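Local coordinates for putative hydrogenase expression/formation protein hupG (PDB 2QSI) that is of uncharacterised function but, as a thioredoxin-like member of the HupG/HyaE family, probably takes part in the expression or maturation of hydrogenase, at residues D26-H31 with V69-A74; V55-L60 with P91-V96. All blocks are in the same frame, centred on the assembly; numbering follows the deposited sequence.

Interaction 1 (D26-H31 with V69-A74)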
loop_
_atom_site.group_PDB
_atom_site.type_symbol
_atom_site.label_atom_id
_atom_site.label_comp_id
_atom_site.label_asym_id
_atom_site.label_seq_id
_atom_site.Cartn_x
_atom_site.Cartn_y
_atom_site.Cartn_z
ATOM N N ASP A 26 -9.546 0.659 5.696
ATOM C CA ASP A 26 -8.622 1.470 4.857
ATOM C C ASP A 26 -7.760 2.375 5.704
ATOM O O ASP A 26 -6.525 2.361 5.588
ATOM C CB ASP A 26 -9.356 2.327 3.823
ATOM C CG ASP A 26 -10.000 1.507 2.735
ATOM O OD1 ASP A 26 -9.622 0.348 2.498
ATOM O OD2 ASP A 26 -10.928 2.006 2.125
ATOM N N ASP A 27 -8.404 3.186 6.540
ATOM C CA ASP A 27 -7.667 4.117 7.383
ATOM C C ASP A 27 -6.833 3.365 8.438
ATOM O O ASP A 27 -5.717 3.798 8.767
ATOM C CB ASP A 27 -8.590 5.163 8.050
ATOM C CG ASP A 27 -9.369 6.025 7.043
ATOM O OD1 ASP A 27 -8.945 6.230 5.882
ATOM O OD2 ASP A 27 -10.433 6.535 7.439
ATOM N N PHE A 28 -7.329 2.231 8.947
ATOM C CA PHE A 28 -6.540 1.444 9.908
ATOM C C PHE A 28 -5.162 1.102 9.332
ATOM O O PHE A 28 -4.143 1.277 9.978
ATOM C CB PHE A 28 -7.264 0.143 10.313
ATOM C CG PHE A 28 -6.515 -0.639 11.321
ATOM C CD1 PHE A 28 -6.469 -0.219 12.633
ATOM C CD2 PHE A 28 -5.792 -1.766 10.957
ATOM C CE1 PHE A 28 -5.720 -0.921 13.580
ATOM C CE2 PHE A 28 -5.025 -2.465 11.913
ATOM C CZ PHE A 28 -4.989 -2.031 13.202
ATOM N N ILE A 29 -5.155 0.605 8.108
ATOM C CA ILE A 29 -3.946 0.145 7.478
ATOM C C ILE A 29 -3.089 1.314 7.123
ATOM O O ILE A 29 -1.899 1.347 7.438
ATOM C CB ILE A 29 -4.231 -0.665 6.185
ATOM C CG1 ILE A 29 -5.009 -1.907 6.529
ATOM C CG2 ILE A 29 -2.908 -1.054 5.490
ATOM C CD1 ILE A 29 -5.330 -2.800 5.348
ATOM N N ALA A 30 -3.695 2.280 6.461
ATOM C CA ALA A 30 -2.903 3.318 5.811
ATOM C C ALA A 30 -2.101 4.119 6.851
ATOM O O ALA A 30 -0.931 4.470 6.601
ATOM C CB ALA A 30 -3.800 4.203 4.959
ATOM N N HIS A 31 -2.683 4.336 8.038
ATOM C CA HIS A 31 -2.015 5.128 9.106
ATOM C C HIS A 31 -1.477 4.357 10.351
ATOM O O HIS A 31 -1.210 4.955 11.412
ATOM C CB HIS A 31 -2.950 6.242 9.520
ATOM C CG HIS A 31 -3.453 7.047 8.362
ATOM N ND1 HIS A 31 -2.642 7.886 7.631
ATOM C CD2 HIS A 31 -4.682 7.129 7.802
ATOM C CE1 HIS A 31 -3.353 8.460 6.675
ATOM N NE2 HIS A 31 -4.601 8.030 6.770
ATOM N N VAL A 69 1.068 -4.775 13.704
ATOM C CA VAL A 69 -0.145 -4.446 14.420
ATOM C C VAL A 69 -1.243 -5.334 13.872
ATOM O O VAL A 69 -1.209 -5.705 12.694
ATOM C CB VAL A 69 -0.528 -2.983 14.275
ATOM C CG1 VAL A 69 -0.885 -2.664 12.857
ATOM C CG2 VAL A 69 -1.705 -2.661 15.196
ATOM N N ALA A 70 -2.163 -5.753 14.736
ATOM C CA ALA A 70 -3.182 -6.722 14.322
ATOM C C ALA A 70 -4.567 -6.115 14.336
ATOM O O ALA A 70 -4.872 -5.211 15.120
ATOM C CB ALA A 70 -3.155 -7.989 15.231
ATOM N N ALA A 71 -5.410 -6.626 13.473
ATOM C CA ALA A 71 -6.838 -6.371 13.497
ATOM C C ALA A 71 -7.575 -7.618 13.009
ATOM O O ALA A 71 -7.147 -8.288 12.070
ATOM C CB ALA A 71 -7.222 -5.198 12.610
ATOM N N GLU A 72 -8.716 -7.875 13.638
ATOM C CA GLU A 72 -9.624 -8.951 13.239
ATOM C C GLU A 72 -10.630 -8.367 12.262
ATOM O O GLU A 72 -11.096 -7.244 12.446
ATOM C CB GLU A 72 -10.351 -9.537 14.447
ATOM C CG GLU A 72 -11.307 -10.660 14.070
ATOM C CD GLU A 72 -11.860 -11.426 15.234
ATOM O OE1 GLU A 72 -11.193 -11.503 16.304
ATOM O OE2 GLU A 72 -12.961 -12.004 15.065
ATOM N N VAL A 73 -10.928 -9.126 11.221
ATOM C CA VAL A 73 -11.898 -8.750 10.212
ATOM C C VAL A 73 -13.314 -9.087 10.689
ATOM O O VAL A 73 -13.607 -10.231 11.065
ATOM C CB VAL A 73 -11.563 -9.435 8.857
ATOM C CG1 VAL A 73 -12.569 -9.086 7.783
ATOM C CG2 VAL A 73 -10.142 -8.997 8.388
ATOM N N ALA A 74 -14.176 -8.076 10.689
ATOM C CA ALA A 74 -15.620 -8.259 10.994
ATOM C C ALA A 74 -16.254 -9.321 10.051
ATOM O O ALA A 74 -15.877 -9.467 8.874
ATOM C CB ALA A 74 -16.365 -6.883 10.924
#
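Phe28 carries the whole helix side of this contact, reaching from the short helix 25-30 to strand 68-73, where Val69 and Ala71 receive its ring. The meeting is chiefly apolar. CE2 of Phe28 lies 3.6 Å from CB of Ala71, the closest carbon pair between the two segments, and CZ at the far end of the same ring lies 3.9 Å from CG2 of Val69. The ring thus bridges two alternate residues of the strand, whose side chains point to the helix while Ala70 between them turns its methyl to the other side of the sheet. Extension of the aromatic group follows from chi1 of Phe28 (-178°), which swings CG away from the backbone N and carries CZ out to the strand. Val69 meets it from the opposite direction, and both methyls of Val69 approach CZ of Phe28, CG1 at the longer distance of 4.2 Å.

One backbone atom also touches the ring: the carbonyl O of Ala70 lies 3.7 Å from CZ of Phe28, a van der Waals contact. Replacing Phe28 by an alanine would probably open a gap over the methyls of Ala71 and Val69 and deprive the helix of its side-chain hold on this strand.

Helix 26-30 and strand 69-73 run nearly antiparallel, at 165°, with axes 10.5 Å apart, a helix laid on one face of the central sheet of a thioredoxin-like fold. Phe28 also touches Thr18 and Val20 of strand 18-20 and Val36 of strand 35-40, so the ring spans three neighbouring strands. Ala70 packs on Leu57 and Ile61 of helix 50-62, on the other face of the sheet.

Interaction 2 (V55-L60 with P91-V96); sequences VVLPEL and PSLAVV
Leu93 projects from strand 92-106 toward helix 50-62 and divides its two methyls between Leu57 and Leu60. From the CA its CB heads for the helix, and chi1 of -55° sets CG anti to the carbonyl carbon; CB and CG themselves stay beyond touching distance of the helix segment, so the contact is made by the branches. CD1 of Leu93 meets CD2 of Leu60 at 3.7 Å, the two side chains reaching toward each other tip to tip. CD2 of Leu93, the other branch, lies 4.1 Å from CD1 of Leu57, a looser touch in which the two chains slide past each other in opposite directions. Leu57 and Leu60 stand three residues apart, close to one helical turn, and therefore present their branches on the same side of the helix. All three leucines are buried.

Helix 50-62 here packs on one face of the central sheet of a thioredoxin-like fold. The cis peptide bond before Pro91, next to Val89 and Cys90 of the dithiothreitol pocket, matches the cis-proline of that fold. Leu57 also rests on Val37 and Phe39 of strand 35-40, and Leu93 on Phe39 and Leu53, so the helix covers two adjacent strands. Residues 92-96 pair antiparallel with a strand of the second subunit, which continues the sheet, while Leu60 packs on Ile118 of that subunit.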
loop_
_atom_site.group_PDB
_atom_site.type_symbol
_atom_site.label_atom_id
_atom_site.label_comp_id
_atom_site.label_asym_id
_atom_site.label_seq_id
_atom_site.Cartn_x
_atom_site.Cartn_y
_atom_site.Cartn_z
ATOM N N VAL A 55 -5.904 -16.628 19.952
ATOM C CA VAL A 55 -5.155 -16.586 21.215
ATOM C C VAL A 55 -3.687 -16.370 20.934
ATOM O O VAL A 55 -3.036 -15.627 21.660
ATOM C CB VAL A 55 -5.384 -17.836 22.150
ATOM C CG1 VAL A 55 -6.853 -18.041 22.454
ATOM C CG2 VAL A 55 -4.811 -19.078 21.569
ATOM N N VAL A 56 -3.154 -16.956 19.873
ATOM C CA VAL A 56 -1.740 -16.745 19.550
ATOM C C VAL A 56 -1.397 -15.457 18.816
ATOM O O VAL A 56 -0.246 -15.018 18.836
ATOM C CB VAL A 56 -1.068 -17.964 18.831
ATOM C CG1 VAL A 56 -1.233 -19.211 19.713
ATOM C CG2 VAL A 56 -1.574 -18.192 17.423
ATOM N N LEU A 57 -2.386 -14.806 18.248
ATOM C CA LEU A 57 -2.112 -13.652 17.376
ATOM C C LEU A 57 -1.382 -12.533 18.143
ATOM O O LEU A 57 -0.375 -12.016 17.647
ATOM C CB LEU A 57 -3.411 -13.143 16.754
ATOM C CG LEU A 57 -3.396 -11.881 15.895
ATOM C CD1 LEU A 57 -2.351 -11.963 14.773
ATOM C CD2 LEU A 57 -4.776 -11.677 15.373
ATOM N N PRO A 58 -1.862 -12.168 19.365
ATOM C CA PRO A 58 -1.138 -11.117 20.095
ATOM C C PRO A 58 0.292 -11.529 20.466
ATOM O O PRO A 58 1.163 -10.678 20.498
ATOM C CB PRO A 58 -2.002 -10.877 21.352
ATOM C CG PRO A 58 -3.053 -11.847 21.327
ATOM C CD PRO A 58 -3.101 -12.549 20.041
ATOM N N GLU A 59 0.550 -12.820 20.645
ATOM C CA GLU A 59 1.920 -13.325 20.941
ATOM C C GLU A 59 2.796 -13.188 19.714
ATOM O O GLU A 59 3.963 -12.800 19.807
ATOM C CB GLU A 59 1.923 -14.783 21.395
ATOM C CG GLU A 59 1.279 -14.999 22.762
ATOM C CD GLU A 59 2.214 -14.875 23.950
ATOM O OE1 GLU A 59 3.256 -14.218 23.872
ATOM O OE2 GLU A 59 1.841 -15.393 25.008
ATOM N N LEU A 60 2.198 -13.445 18.542
ATOM C CA LEU A 60 2.909 -13.256 17.262
ATOM C C LEU A 60 3.285 -11.807 17.001
ATOM O O LEU A 60 4.418 -11.517 16.598
ATOM C CB LEU A 60 2.040 -13.729 16.108
ATOM C CG LEU A 60 2.645 -13.951 14.741
ATOM C CD1 LEU A 60 4.037 -14.649 14.777
ATOM C CD2 LEU A 60 1.607 -14.787 13.917
ATOM N N PRO A 91 -9.624 -20.193 8.766
ATOM C CA PRO A 91 -8.981 -18.961 9.239
ATOM C C PRO A 91 -7.668 -18.723 8.480
ATOM O O PRO A 91 -7.063 -19.675 7.960
ATOM C CB PRO A 91 -8.723 -19.234 10.725
ATOM C CG PRO A 91 -8.692 -20.731 10.838
ATOM C CD PRO A 91 -9.469 -21.317 9.703
ATOM N N SER A 92 -7.273 -17.461 8.374
ATOM C CA SER A 92 -6.024 -17.047 7.772
ATOM C C SER A 92 -5.513 -15.773 8.466
ATOM O O SER A 92 -6.294 -15.014 9.020
ATOM C CB SER A 92 -6.212 -16.703 6.261
ATOM O OG SER A 92 -6.341 -17.869 5.455
ATOM N N LEU A 93 -4.205 -15.558 8.376
ATOM C CA LEU A 93 -3.608 -14.232 8.548
ATOM C C LEU A 93 -3.180 -13.651 7.182
ATOM O O LEU A 93 -2.431 -14.301 6.428
ATOM C CB LEU A 93 -2.392 -14.321 9.446
ATOM C CG LEU A 93 -2.611 -14.951 10.808
ATOM C CD1 LEU A 93 -1.319 -14.913 11.608
ATOM C CD2 LEU A 93 -3.699 -14.141 11.539
ATOM N N ALA A 94 -3.605 -12.435 6.873
ATOM C CA ALA A 94 -3.092 -11.715 5.706
ATOM C C ALA A 94 -2.164 -10.625 6.218
ATOM O O ALA A 94 -2.597 -9.792 7.012
ATOM C CB ALA A 94 -4.234 -11.101 4.905
ATOM N N VAL A 95 -0.887 -10.659 5.769
ATOM C CA VAL A 95 0.136 -9.694 6.174
ATOM C C VAL A 95 0.216 -8.625 5.083
ATOM O O VAL A 95 0.542 -8.930 3.914
ATOM C CB VAL A 95 1.473 -10.368 6.409
ATOM C CG1 VAL A 95 2.495 -9.356 6.945
ATOM C CG2 VAL A 95 1.302 -11.551 7.380
ATOM N N VAL A 96 -0.072 -7.387 5.458
ATOM C CA VAL A 96 -0.292 -6.311 4.483
ATOM C C VAL A 96 0.626 -5.120 4.771
ATOM O O VAL A 96 0.622 -4.603 5.884
ATOM C CB VAL A 96 -1.733 -5.800 4.540
ATOM C CG1 VAL A 96 -1.912 -4.648 3.564
ATOM C CG2 VAL A 96 -2.764 -6.914 4.234
#

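After strand 18-20 the chain forms helix 25-30, strand 35-40, helix 50-62, strand 68-73, helix 78-85 and strand 92-106. Interaction 1 closes the loop from 26-31 to 69-74, which encloses strand 35-40 and helix 50-62; interaction 2 closes the loop from 55-60 to 91-96, enclosing strand 68-73 and helix 78-85. Because the segments alternate along the chain, the two closures cross instead of nesting. Their helices pack on opposite faces of one mixed sheet. Ala70, on the strand of interaction 1, turns the other way from Val69 and Ala71 and so belongs to the face that helix 50-62 covers. A second junction joins Ile29 CG2 to Val96 CG1, at 4.2 Å.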